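Local atomic coordinates of aspartate aminotransferase (Plasmodium falciparum, PDB entry 3K7Y), a protein that probably catalyses the pyridoxal-phosphate-dependent transfer of an amino group between L-aspartate and 2-oxoglutarate, working as a homodimer. Residues F164-R169 / E198-I202; T81-F86 / A260-V264; K18-F23 / Y374-N378. All coordinates share one frame; numbering follows the deposited sequence.

Contact 1. Residues F164-R169 / E198-I202; sequences FLNDLR and EIIEI
Leu165 and Ile202 form the dense part of this contact, where helices 161-170 and 193-206 run nearly side by side; the axes of the two segments approach to 10.7 Å at an angle of 14°. The leucine sends its two methyls to different places. Its CD2 lies 3.6 Å from Ile202 CD1 and 3.7 Å from Ile199 CG1, so that one branch touches two isoleucines a turn apart, and with both its chain makes about a right angle. Ile202 takes up its neighbours on several sides. With CG1 anti to the carbonyl carbon (chi1 -52°), it extends CD1 to the leucine, while CG2 rests against Leu168 O at 3.4 Å and also meets the CG carbon of Arg169. Phe164 adds a more distant touch through CE2 to Ile199 CD1.

Toward solvent the packing gives way to long, polar chains. Leu165 CD1 is met by the carboxylate of Glu198, with OE1 at 3.5 Å. Arg169, extended from CG to NE, runs across Ile202 and brings one guanidinium face over its CG1. The opposite charges do not close into a salt bridge: Arg169 NH2 and Glu198 OE1 stay 5.2 Å apart, although some mutual attraction is probable.

On the sheet side of helix 161-170, Phe164 and Leu168 rest on Ile149 of strand 145-153, and the Phe164 ring meets Phe151 edge-to-face. Helix 193-206 belongs to a beta-alpha-beta crossover linking the adjacent parallel strands 176-179 and 209-214, and its Ile200 packs against Leu230 and Phe234 of helix 229-235.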
loop_
_atom_site.group_PDB
_atom_site.type_symbol
_atom_site.label_atom_id
_atom_site.label_comp_id
_atom_site.label_asym_id
_atom_site.label_seq_id
_atom_site.Cartn_x
_atom_site.Cartn_y
_atom_site.Cartn_z
ATOM N N PHE A 164 7.318 -20.126 29.028
ATOM C CA PHE A 164 6.430 -19.305 28.214
ATOM C C PHE A 164 5.201 -18.793 29.007
ATOM O O PHE A 164 4.884 -17.595 28.968
ATOM C CB PHE A 164 6.036 -20.065 26.933
ATOM C CG PHE A 164 4.851 -19.478 26.190
ATOM C CD1 PHE A 164 4.771 -18.113 25.919
ATOM C CD2 PHE A 164 3.830 -20.302 25.736
ATOM C CE1 PHE A 164 3.667 -17.573 25.227
ATOM C CE2 PHE A 164 2.728 -19.774 25.041
ATOM C CZ PHE A 164 2.645 -18.409 24.788
ATOM N N LEU A 165 4.529 -19.693 29.727
ATOM C CA LEU A 165 3.358 -19.324 30.534
ATOM C C LEU A 165 3.720 -18.572 31.801
ATOM O O LEU A 165 2.913 -17.803 32.317
ATOM C CB LEU A 165 2.523 -20.542 30.894
ATOM C CG LEU A 165 1.978 -21.369 29.740
ATOM C CD1 LEU A 165 1.501 -22.697 30.274
ATOM C CD2 LEU A 165 0.861 -20.664 29.053
ATOM N N ASN A 166 4.926 -18.810 32.305
ATOM C CA ASN A 166 5.481 -18.022 33.395
ATOM C C ASN A 166 5.468 -16.526 33.130
ATOM O O ASN A 166 4.887 -15.761 33.904
ATOM C CB ASN A 166 6.913 -18.439 33.656
ATOM C CG ASN A 166 7.048 -19.189 34.911
ATOM O OD1 ASN A 166 6.092 -19.827 35.374
ATOM N ND2 ASN A 166 8.235 -19.126 35.504
ATOM N N ASP A 167 6.133 -16.127 32.042
ATOM C CA ASP A 167 6.219 -14.739 31.631
ATOM C C ASP A 167 4.830 -14.248 31.321
ATOM O O ASP A 167 4.433 -13.167 31.750
ATOM C CB ASP A 167 7.096 -14.597 30.392
ATOM C CG ASP A 167 8.518 -15.071 30.618
ATOM O OD1 ASP A 167 9.201 -15.317 29.598
ATOM O OD2 ASP A 167 8.954 -15.191 31.794
ATOM N N LEU A 168 4.077 -15.070 30.604
ATOM C CA LEU A 168 2.688 -14.765 30.331
ATOM C C LEU A 168 1.902 -14.447 31.606
ATOM O O LEU A 168 0.840 -13.825 31.541
ATOM C CB LEU A 168 2.041 -15.917 29.574
ATOM C CG LEU A 168 0.951 -15.509 28.581
ATOM C CD1 LEU A 168 1.328 -14.254 27.788
ATOM C CD2 LEU A 168 0.679 -16.665 27.626
ATOM N N ARG A 169 2.440 -14.854 32.757
ATOM C CA ARG A 169 1.788 -14.649 34.047
ATOM C C ARG A 169 2.308 -13.459 34.862
ATOM O O ARG A 169 1.595 -12.941 35.713
ATOM C CB ARG A 169 1.850 -15.922 34.897
ATOM C CG ARG A 169 0.681 -16.880 34.726
ATOM C CD ARG A 169 0.631 -17.888 35.877
ATOM N NE ARG A 169 -0.416 -18.906 35.723
ATOM C CZ ARG A 169 -1.703 -18.751 36.057
ATOM N NH1 ARG A 169 -2.146 -17.603 36.559
ATOM N NH2 ARG A 169 -2.565 -19.750 35.887
ATOM N N GLU A 198 -5.071 -23.713 29.201
ATOM C CA GLU A 198 -4.383 -23.023 30.277
ATOM C C GLU A 198 -4.251 -21.546 29.905
ATOM O O GLU A 198 -4.660 -20.666 30.667
ATOM C CB GLU A 198 -3.026 -23.657 30.572
ATOM C CG GLU A 198 -2.548 -23.447 32.007
ATOM C CD GLU A 198 -1.201 -24.114 32.294
ATOM O OE1 GLU A 198 -0.399 -23.524 33.062
ATOM O OE2 GLU A 198 -0.941 -25.217 31.757
ATOM N N ILE A 199 -3.712 -21.291 28.715
ATOM C CA ILE A 199 -3.607 -19.940 28.155
ATOM C C ILE A 199 -4.912 -19.153 28.309
ATOM O O ILE A 199 -4.928 -18.074 28.902
ATOM C CB ILE A 199 -3.205 -19.993 26.662
ATOM C CG1 ILE A 199 -1.809 -20.599 26.507
ATOM C CG2 ILE A 199 -3.262 -18.621 26.037
ATOM C CD1 ILE A 199 -1.525 -21.182 25.141
ATOM N N ILE A 200 -6.004 -19.697 27.784
ATOM C CA ILE A 200 -7.270 -19.012 27.854
ATOM C C ILE A 200 -7.458 -18.535 29.278
ATOM O O ILE A 200 -7.884 -17.410 29.505
ATOM C CB ILE A 200 -8.426 -19.927 27.431
ATOM C CG1 ILE A 200 -8.128 -20.574 26.069
ATOM C CG2 ILE A 200 -9.757 -19.162 27.419
ATOM C CD1 ILE A 200 -8.194 -19.638 24.863
ATOM N N GLU A 201 -7.093 -19.373 30.241
ATOM C CA GLU A 201 -7.299 -19.004 31.638
ATOM C C GLU A 201 -6.403 -17.854 32.088
ATOM O O GLU A 201 -6.876 -16.940 32.772
ATOM C CB GLU A 201 -7.154 -20.196 32.580
ATOM C CG GLU A 201 -7.740 -19.874 33.942
ATOM C CD GLU A 201 -8.023 -21.097 34.779
ATOM O OE1 GLU A 201 -8.922 -21.007 35.648
ATOM O OE2 GLU A 201 -7.348 -22.137 34.567
ATOM N N ILE A 202 -5.126 -17.918 31.700
ATOM C CA ILE A 202 -4.143 -16.857 31.973
ATOM C C ILE A 202 -4.578 -15.542 31.330
ATOM O O ILE A 202 -4.610 -14.493 31.983
ATOM C CB ILE A 202 -2.726 -17.209 31.432
ATOM C CG1 ILE A 202 -2.261 -18.587 31.922
ATOM C CG2 ILE A 202 -1.710 -16.102 31.786
ATOM C CD1 ILE A 202 -0.783 -18.872 31.640
#

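Contact 2. Residues T81-F86 / A260-V264; sequences TQNLIF and ALHIV
Ile85 O accepts a hydrogen bond from Arg232 NE, while CD1 of the same isoleucine reaches the imidazole of His262. The preceding carbonyl, Leu84 O, is gripped by Gln217 NE2 and more weakly by Arg232 NH2. These bonds tie the end of helix 75-86 to helix 229-235 and to the segment after strand 209-214. The helix itself packs on strand 258-264 of the central mixed sheet of the fold-type I aminotransferase large domain, a strand antiparallel to both its neighbours. The axes of segments 81-86 and 260-264 cross at -62°.

His262 is the residue on which the packing turns. Ile85 comes to it from the opposite direction, its CG1 set between backbone N and carbonyl carbon (chi1 62°), and lays CD1 over one imidazole face in a CH-pi contact 3.6 Å from the centroid. Thr81 CG2 instead arrives in the plane of the ring, at the edge made by CE1 and NE2, and also reaches Ala260 CB. Gln82 CB approaches obliquely, near CE1. Thr100 and Val243 also touch the histidine.

Farther along the strand, Phe86 crosses Val264 at a slant. His262 CB lies at the edge of the Phe86 ring, near its plane, and Phe86 CZ lies 3.8 Å from Val264 CG2.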
loop_
_atom_site.group_PDB
_atom_site.type_symbol
_atom_site.label_atom_id
_atom_site.label_comp_id
_atom_site.label_asym_id
_atom_site.label_seq_id
_atom_site.Cartn_x
_atom_site.Cartn_y
_atom_site.Cartn_z
ATOM N N THR A 81 -13.526 -13.507 3.983
ATOM C CA THR A 81 -12.207 -13.560 4.600
ATOM C C THR A 81 -12.274 -14.054 6.039
ATOM O O THR A 81 -11.573 -14.988 6.409
ATOM C CB THR A 81 -11.536 -12.162 4.502
ATOM O OG1 THR A 81 -10.914 -12.032 3.220
ATOM C CG2 THR A 81 -10.504 -11.955 5.563
ATOM N N GLN A 82 -13.138 -13.443 6.839
ATOM C CA GLN A 82 -13.181 -13.774 8.247
ATOM C C GLN A 82 -13.756 -15.163 8.510
ATOM O O GLN A 82 -13.534 -15.732 9.578
ATOM C CB GLN A 82 -13.869 -12.691 9.068
ATOM C CG GLN A 82 -15.211 -12.292 8.563
ATOM C CD GLN A 82 -15.901 -11.294 9.473
ATOM O OE1 GLN A 82 -15.256 -10.632 10.292
ATOM N NE2 GLN A 82 -17.228 -11.175 9.328
ATOM N N ASN A 83 -14.465 -15.725 7.535
ATOM C CA ASN A 83 -14.837 -17.138 7.617
ATOM C C ASN A 83 -13.588 -17.984 7.896
ATOM O O ASN A 83 -13.585 -18.837 8.789
ATOM C CB ASN A 83 -15.537 -17.614 6.334
ATOM C CG ASN A 83 -16.122 -19.014 6.468
ATOM O OD1 ASN A 83 -17.325 -19.164 6.657
ATOM N ND2 ASN A 83 -15.269 -20.042 6.380
ATOM N N LEU A 84 -12.519 -17.709 7.152
ATOM C CA LEU A 84 -11.314 -18.513 7.222
ATOM C C LEU A 84 -10.716 -18.545 8.613
ATOM O O LEU A 84 -10.211 -19.580 9.024
ATOM C CB LEU A 84 -10.286 -18.052 6.191
ATOM C CG LEU A 84 -10.719 -18.107 4.724
ATOM C CD1 LEU A 84 -9.571 -17.708 3.814
ATOM C CD2 LEU A 84 -11.215 -19.488 4.371
ATOM N N ILE A 85 -10.776 -17.439 9.348
ATOM C CA ILE A 85 -10.176 -17.451 10.675
ATOM C C ILE A 85 -11.133 -17.871 11.772
ATOM O O ILE A 85 -10.733 -18.585 12.679
ATOM C CB ILE A 85 -9.407 -16.155 11.050
ATOM C CG1 ILE A 85 -10.331 -14.940 11.071
ATOM C CG2 ILE A 85 -8.166 -15.956 10.142
ATOM C CD1 ILE A 85 -10.578 -14.280 9.726
ATOM N N PHE A 86 -12.390 -17.452 11.691
ATOM C CA PHE A 86 -13.358 -17.753 12.753
ATOM C C PHE A 86 -14.251 -18.942 12.399
ATOM O O PHE A 86 -15.096 -19.336 13.190
ATOM C CB PHE A 86 -14.225 -16.523 13.087
ATOM C CG PHE A 86 -13.449 -15.327 13.643
ATOM C CD1 PHE A 86 -13.256 -15.175 15.017
ATOM C CD2 PHE A 86 -12.954 -14.338 12.799
ATOM C CE1 PHE A 86 -12.560 -14.076 15.528
ATOM C CE2 PHE A 86 -12.257 -13.241 13.304
ATOM C CZ PHE A 86 -12.063 -13.111 14.668
ATOM N N ALA A 260 -5.357 -8.959 5.376
ATOM C CA ALA A 260 -6.491 -8.422 6.108
ATOM C C ALA A 260 -6.154 -8.133 7.575
ATOM O O ALA A 260 -5.182 -8.658 8.094
ATOM C CB ALA A 260 -7.649 -9.373 6.004
ATOM N N LEU A 261 -6.963 -7.296 8.225
ATOM C CA LEU A 261 -6.834 -6.975 9.652
ATOM C C LEU A 261 -8.179 -7.191 10.348
ATOM O O LEU A 261 -9.157 -6.542 9.991
ATOM C CB LEU A 261 -6.452 -5.497 9.826
ATOM C CG LEU A 261 -5.585 -4.937 10.977
ATOM C CD1 LEU A 261 -5.939 -3.473 11.317
ATOM C CD2 LEU A 261 -5.608 -5.801 12.247
ATOM N N HIS A 262 -8.235 -8.080 11.337
ATOM C CA HIS A 262 -9.473 -8.295 12.082
ATOM C C HIS A 262 -9.363 -7.819 13.518
ATOM O O HIS A 262 -8.442 -8.207 14.240
ATOM C CB HIS A 262 -9.868 -9.764 12.054
ATOM C CG HIS A 262 -9.899 -10.346 10.675
ATOM N ND1 HIS A 262 -10.946 -10.139 9.802
ATOM C CD2 HIS A 262 -8.993 -11.102 10.007
ATOM C CE1 HIS A 262 -10.686 -10.749 8.659
ATOM N NE2 HIS A 262 -9.510 -11.342 8.759
ATOM N N ILE A 263 -10.296 -6.961 13.922
ATOM C CA ILE A 263 -10.372 -6.500 15.311
ATOM C C ILE A 263 -11.734 -6.841 15.892
ATOM O O ILE A 263 -12.768 -6.500 15.315
ATOM C CB ILE A 263 -10.095 -4.982 15.462
ATOM C CG1 ILE A 263 -8.679 -4.649 14.992
ATOM C CG2 ILE A 263 -10.292 -4.541 16.926
ATOM C CD1 ILE A 263 -8.403 -3.197 14.884
ATOM N N VAL A 264 -11.716 -7.519 17.037
ATOM C CA VAL A 264 -12.935 -8.005 17.675
ATOM C C VAL A 264 -13.462 -6.931 18.624
ATOM O O VAL A 264 -12.735 -6.461 19.501
ATOM C CB VAL A 264 -12.694 -9.370 18.396
ATOM C CG1 VAL A 264 -13.817 -9.695 19.369
ATOM C CG2 VAL A 264 -12.539 -10.507 17.379
#

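Contact 3. Residues K18-F23 / Y374-N378; sequences KTAREF and YIINN
Tyr374 lies across the last turn of helix 15-23, and its ring is met differently by each of the two residues that end that helix. Over one face stands Phe23 CA, a CH-pi contact 4.1 Å from the ring centroid and 23° off its normal. The phenyl ring of Phe23, by contrast, does not stack. It meets the tyrosine rim to rim, with the planes at 43° and CD1 of Phe23 lying 3.7 Å from CD1 of Tyr374. Phe23 CG, anti to the backbone N (chi1 179°), takes the ring across the tyrosine at about a right angle, to its CD1 and CE1 rim, while the backbone CA takes the face.

At the CD2/CE2 rim, on the same side of the ring plane as Phe23 CA, Glu22 crosses at about a right angle. Its CG is the nearest atom, 3.3 Å from Tyr374 CE2; the chain bends at chi2, and the carboxylate plane is turned well away from that of the ring. Nearer the backbone, Thr19 slides past the tyrosine in the opposite direction and sets CG2 4.1 Å from Tyr374 CB.

Thr19 and Lys18 bond back to Asn15: Thr19 OG1 to its O, Lys18 NZ to its OD1. Asn377 OD1 approaches Lys18 NZ only to 4.3 Å, without a bond. From the same helix, Arg21 packs on Asn276 of the second subunit.

Tyr374 is tied through its backbone to Ile32, in the short parallel pairing of strands 32-33 and 373-374. Such joining of N-terminal and C-terminal chain segments is characteristic of the small domain in fold-type I aminotransferases.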
loop_
_atom_site.group_PDB
_atom_site.type_symbol
_atom_site.label_atom_id
_atom_site.label_comp_id
_atom_site.label_asym_id
_atom_site.label_seq_id
_atom_site.Cartn_x
_atom_site.Cartn_y
_atom_site.Cartn_z
ATOM N N LYS A 18 20.704 -9.186 2.878
ATOM C CA LYS A 18 22.144 -9.373 2.635
ATOM C C LYS A 18 22.345 -10.685 1.882
ATOM O O LYS A 18 23.294 -10.838 1.105
ATOM C CB LYS A 18 22.955 -9.458 3.936
ATOM C CG LYS A 18 22.528 -8.558 5.085
ATOM C CD LYS A 18 23.103 -9.076 6.398
ATOM C CE LYS A 18 22.570 -8.308 7.588
ATOM N NZ LYS A 18 22.752 -9.100 8.831
ATOM N N THR A 19 21.436 -11.626 2.140
ATOM C CA THR A 19 21.475 -12.966 1.571
ATOM C C THR A 19 20.812 -12.983 0.200
ATOM O O THR A 19 21.326 -13.610 -0.723
ATOM C CB THR A 19 20.795 -13.998 2.511
ATOM O OG1 THR A 19 21.365 -13.901 3.821
ATOM C CG2 THR A 19 20.986 -15.415 2.002
ATOM N N ALA A 20 19.675 -12.295 0.070
ATOM C CA ALA A 20 18.964 -12.188 -1.214
ATOM C C ALA A 20 19.889 -11.612 -2.290
ATOM O O ALA A 20 19.897 -12.076 -3.437
ATOM C CB ALA A 20 17.700 -11.340 -1.066
ATOM N N ARG A 21 20.664 -10.602 -1.895
ATOM C CA ARG A 21 21.776 -10.112 -2.696
ATOM C C ARG A 21 22.603 -11.314 -3.105
ATOM O O ARG A 21 22.655 -11.667 -4.282
ATOM C CB ARG A 21 22.648 -9.112 -1.905
ATOM C CG ARG A 21 22.173 -7.651 -1.967
ATOM C CD ARG A 21 23.198 -6.666 -1.395
ATOM N NE ARG A 21 22.878 -5.281 -1.760
ATOM C CZ ARG A 21 23.692 -4.234 -1.596
ATOM N NH1 ARG A 21 24.902 -4.393 -1.066
ATOM N NH2 ARG A 21 23.297 -3.019 -1.970
ATOM N N GLU A 22 23.194 -11.966 -2.109
ATOM C CA GLU A 22 24.135 -13.056 -2.334
ATOM C C GLU A 22 23.656 -14.192 -3.266
ATOM O O GLU A 22 24.441 -14.678 -4.093
ATOM C CB GLU A 22 24.652 -13.604 -0.996
ATOM C CG GLU A 22 25.727 -14.692 -1.113
ATOM C CD GLU A 22 26.919 -14.310 -1.996
ATOM O OE1 GLU A 22 28.043 -14.777 -1.694
ATOM O OE2 GLU A 22 26.751 -13.556 -2.982
ATOM N N PHE A 23 22.396 -14.612 -3.150
ATOM C CA PHE A 23 21.925 -15.699 -4.003
ATOM C C PHE A 23 22.147 -15.348 -5.476
ATOM O O PHE A 23 22.772 -16.106 -6.211
ATOM C CB PHE A 23 20.467 -16.085 -3.720
ATOM C CG PHE A 23 19.949 -17.200 -4.602
ATOM C CD1 PHE A 23 20.828 -18.087 -5.234
ATOM C CD2 PHE A 23 18.588 -17.380 -4.781
ATOM C CE1 PHE A 23 20.366 -19.109 -6.049
ATOM C CE2 PHE A 23 18.115 -18.406 -5.597
ATOM C CZ PHE A 23 19.011 -19.274 -6.230
ATOM N N TYR A 374 22.608 -21.209 -0.004
ATOM C CA TYR A 374 22.308 -20.045 0.850
ATOM C C TYR A 374 21.156 -20.257 1.847
ATOM O O TYR A 374 20.119 -20.833 1.525
ATOM C CB TYR A 374 22.125 -18.758 0.013
ATOM C CG TYR A 374 23.204 -18.590 -1.024
ATOM C CD1 TYR A 374 23.005 -19.020 -2.335
ATOM C CD2 TYR A 374 24.440 -18.039 -0.692
ATOM C CE1 TYR A 374 24.009 -18.891 -3.300
ATOM C CE2 TYR A 374 25.464 -17.905 -1.650
ATOM C CZ TYR A 374 25.238 -18.333 -2.953
ATOM O OH TYR A 374 26.221 -18.209 -3.920
ATOM N N ILE A 375 21.371 -19.737 3.052
ATOM C CA ILE A 375 20.644 -20.101 4.267
ATOM C C ILE A 375 20.687 -18.869 5.177
ATOM O O ILE A 375 21.653 -18.124 5.129
ATOM C CB ILE A 375 21.378 -21.293 4.933
ATOM C CG1 ILE A 375 21.072 -21.418 6.423
ATOM C CG2 ILE A 375 22.889 -21.119 4.767
ATOM C CD1 ILE A 375 22.240 -21.945 7.247
ATOM N N ILE A 376 19.665 -18.640 5.995
ATOM C CA ILE A 376 19.678 -17.462 6.873
ATOM C C ILE A 376 20.705 -17.588 8.027
ATOM O O ILE A 376 20.989 -18.679 8.520
ATOM C CB ILE A 376 18.254 -17.078 7.398
ATOM C CG1 ILE A 376 17.250 -16.964 6.244
ATOM C CG2 ILE A 376 18.275 -15.773 8.205
ATOM C CD1 ILE A 376 16.284 -18.194 6.124
ATOM N N ASN A 377 21.257 -16.444 8.430
ATOM C CA ASN A 377 22.258 -16.323 9.507
ATOM C C ASN A 377 21.953 -17.054 10.806
ATOM O O ASN A 377 22.876 -17.360 11.567
ATOM C CB ASN A 377 22.484 -14.838 9.844
ATOM C CG ASN A 377 22.845 -14.021 8.623
ATOM O OD1 ASN A 377 22.016 -13.254 8.097
ATOM N ND2 ASN A 377 24.078 -14.209 8.129
ATOM N N ASN A 378 20.674 -17.308 11.077
ATOM C CA ASN A 378 20.258 -17.866 12.375
ATOM C C ASN A 378 19.954 -19.377 12.419
ATOM O O ASN A 378 19.702 -19.926 13.502
ATOM C CB ASN A 378 19.094 -17.048 12.982
ATOM C CG ASN A 378 17.798 -17.099 12.144
ATOM O OD1 ASN A 378 16.865 -16.345 12.409
ATOM N ND2 ASN A 378 17.741 -17.971 11.149
#

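How the contacts relate
The three contacts show how packing chemistry follows position in one chain. Contact 2 is wholly buried, a helix laid on the central sheet, with the side chain of Ala260 about 11 Å from bound pyridoxal phosphate. Contact 1 joins two helices that flank the same sheet, with an aliphatic core and a charged outer margin. Contact 3 is only partly buried and pairs a helix with the end of strand 373-374 and the loop after it, around the ring of Tyr374. None has a hydrogen bond across its segments. Contacts 2 and 3 lie on opposite sides of the chain's centre, about 33 Å apart between centres. Along the sequence, contact 1 is nested within contact 2 and contact 2 within contact 3.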